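Local coordinates for prepilin-like protein (Thermus thermophilus, PDB 6QVF) that serves as a competence-associated type IV pilin that probably acts at the pilus tip as a receptor for DNA during natural transformation, at the interface of chains A and B. Coordinates in Å, arbitrary orientation; residue numbers count along the deposited sequence, not the author numbering. Chains: chain A/B, Prepilin-like protein.

The interface of chains A and B. Residues chain A 15, 132-135; chain B 135-137.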
ATOM      1  N   LYS A  15     -10.772  -1.555  -9.827  1.00 13.85           N
ATOM      2  CA  LYS A  15      -9.674  -0.663  -9.519  1.00 14.92           C
ATOM      3  C   LYS A  15     -10.163   0.783  -9.433  1.00 14.33           C
ATOM      4  O   LYS A  15      -9.732   1.531  -8.518  1.00 14.21           O
ATOM      5  CB  LYS A  15      -8.543  -0.772 -10.546  1.00 15.33           C
ATOM      6  CG  LYS A  15      -7.364   0.127 -10.285  1.00 18.93           C
ATOM      7  CD  LYS A  15      -6.084  -0.377 -10.912  1.00 26.66           C
ATOM      8  CE  LYS A  15      -6.142  -0.554 -12.402  1.00 33.22           C
ATOM      9  NZ  LYS A  15      -6.307   0.742 -13.074  1.00 38.03           N
ATOM     10  N   VAL A 132      -9.346  -5.833  -6.053  1.00 13.81           N
ATOM     11  CA  VAL A 132      -8.230  -4.914  -6.147  1.00 13.55           C
ATOM     12  C   VAL A 132      -7.980  -4.294  -4.772  1.00 13.32           C
ATOM     13  O   VAL A 132      -8.898  -3.789  -4.154  1.00 14.54           O
ATOM     14  CB  VAL A 132      -8.428  -3.813  -7.200  1.00 13.87           C
ATOM     15  CG1 VAL A 132      -7.259  -2.830  -7.201  1.00 16.00           C
ATOM     16  CG2 VAL A 132      -8.690  -4.394  -8.577  1.00 14.96           C
ATOM     17  N   THR A 133      -6.738  -4.398  -4.311  1.00 12.38           N
ATOM     18  CA  THR A 133      -6.323  -3.864  -2.999  1.00 13.38           C
ATOM     19  C   THR A 133      -5.238  -2.820  -3.225  1.00 13.48           C
ATOM     20  O   THR A 133      -4.161  -3.110  -3.790  1.00 13.84           O
ATOM     21  CB  THR A 133      -5.766  -4.960  -2.077  1.00 16.40           C
ATOM     22  OG1 THR A 133      -6.812  -5.869  -1.748  1.00 16.31           O
ATOM     23  CG2 THR A 133      -5.156  -4.433  -0.798  1.00 16.23           C
ATOM     24  N   LEU A 134      -5.521  -1.594  -2.766  1.00 13.01           N
ATOM     25  CA  LEU A 134      -4.645  -0.470  -2.900  1.00 13.43           C
ATOM     26  C   LEU A 134      -4.385   0.152  -1.534  1.00 14.30           C
ATOM     27  O   LEU A 134      -5.208   0.148  -0.663  1.00 15.21           O
ATOM     28  CB  LEU A 134      -5.241   0.614  -3.808  1.00 14.03           C
ATOM     29  CG  LEU A 134      -5.665   0.189  -5.212  1.00 15.98           C
ATOM     30  CD1 LEU A 134      -6.308   1.338  -5.969  1.00 16.79           C
ATOM     31  CD2 LEU A 134      -4.483  -0.329  -6.012  1.00 15.70           C
ATOM     32  N   GLY A 135      -3.204   0.707  -1.405  1.00 13.37           N
ATOM     33  CA  GLY A 135      -2.802   1.438  -0.187  1.00 13.17           C
ATOM     34  C   GLY A 135      -2.123   2.758  -0.492  1.00 13.06           C
ATOM     35  O   GLY A 135      -1.549   2.984  -1.553  1.00 13.76           O
TER
ATOM     36  N   GLY B 135       0.748   1.739  -2.897  1.00 13.89           N
ATOM     37  CA  GLY B 135       0.970   0.315  -2.976  1.00 13.58           C
ATOM     38  C   GLY B 135      -0.206  -0.412  -3.590  1.00 13.71           C
ATOM     39  O   GLY B 135      -1.344   0.025  -3.536  1.00 13.21           O
ATOM     40  N   ARG B 136       0.104  -1.554  -4.189  1.00 12.88           N
ATOM     41  CA  ARG B 136      -0.902  -2.490  -4.589  1.00 14.06           C
ATOM     42  C   ARG B 136      -0.463  -3.882  -4.143  1.00 13.75           C
ATOM     43  O   ARG B 136       0.698  -4.245  -4.285  1.00 13.96           O
ATOM     44  CB  ARG B 136      -1.152  -2.442  -6.106  1.00 14.09           C
ATOM     45  CG  ARG B 136      -2.206  -3.431  -6.566  1.00 14.19           C
ATOM     46  CD  ARG B 136      -2.734  -3.216  -7.982  1.00 15.41           C
ATOM     47  NE  ARG B 136      -3.710  -4.248  -8.323  1.00 15.96           N
ATOM     48  CZ  ARG B 136      -4.122  -4.505  -9.540  1.00 19.02           C
ATOM     49  NH1 ARG B 136      -3.699  -3.719 -10.531  1.00 19.17           N
ATOM     50  NH2 ARG B 136      -4.873  -5.593  -9.751  1.00 19.88           N
ATOM     51  N   ARG B 137      -1.423  -4.625  -3.617  1.00 12.89           N
ATOM     52  CA  ARG B 137      -1.232  -6.016  -3.169  1.00 13.76           C
ATOM     53  C   ARG B 137      -1.916  -6.944  -4.167  1.00 13.53           C
ATOM     54  O   ARG B 137      -3.125  -6.859  -4.335  1.00 14.74           O
ATOM     55  CB  ARG B 137      -1.850  -6.217  -1.788  1.00 14.29           C
ATOM     56  CG  ARG B 137      -1.630  -7.589  -1.187  1.00 15.01           C
ATOM     57  CD  ARG B 137      -2.169  -7.685   0.220  1.00 16.20           C
ATOM     58  NE  ARG B 137      -1.869  -8.961   0.906  1.00 17.24           N
ATOM     59  CZ  ARG B 137      -2.685  -9.999   0.943  1.00 19.65           C
ATOM     60  NH1 ARG B 137      -3.855  -9.939   0.328  1.00 21.02           N
ATOM     61  NH2 ARG B 137      -2.332 -11.064   1.661  1.00 23.47           N
TER
HETATM   62  O   HOH W   1      -4.796  -5.646  -6.041  1.00 15.43           O
HETATM   63  O   HOH W   2      -2.488   2.738  -4.342  1.00 18.34           O
HETATM   64  O   HOH W   3      -5.153  -8.273  -1.579  1.00 26.50           O
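With CG anti to its backbone N (chi1 179°) and the chain extended from CG to NE, B:Arg136 reaches over A:Leu134 and past A:Val132 towards the helix 4-30 of chain A; B:Arg137, likewise anti (chi1 -176°) and extended, is laid beside A:Thr133. The methylenes of B:Arg136 meet one branch of the leucine, CG of B:Arg136 lying 3.9 Å from CD2 of A:Leu134, and the two side chains cross obliquely. Farther out, NE of B:Arg136 comes 4.0 Å from CG1 of A:Val132, while the tip crosses A:Lys15 at about a right angle, NH1 of B:Arg136 4.1 Å from CD of A:Lys15. The lysine NZ lies 5.8 Å from NH1 of B:Arg136; both groups are likely to be positively charged, and no contact joins them.

Water 1 sits in plane at the guanidinium edge, 2.9 Å from NE of B:Arg136 (173° at H), and also binds A:Thr133 N and B:Arg137 O, joining both strands. An alanine in place of B:Arg136 would probably uncover part of A:Leu134 CD2, lose the contacts with A:Val132 and A:Lys15, and leave water 1 without its NE partner.

B:Arg137 points the same way as A:Thr133; water 3, in plane at its guanidinium edge and 2.8 Å from NH1 of B:Arg137, links it to the hydroxyl OG1 of A:Thr133. Antiparallel pairing supplies the backbone bonds: B:Arg137 N to A:Thr133 O at 3.1 Å, and a reciprocal pair between A:Gly135 and B:Gly135, N to O, each 2.9 Å. Strands 131-139 thus join edge to edge across a two-fold axis, extending the pilin sheet between copies in the deposited dimer, which may not be the arrangement in the pilus.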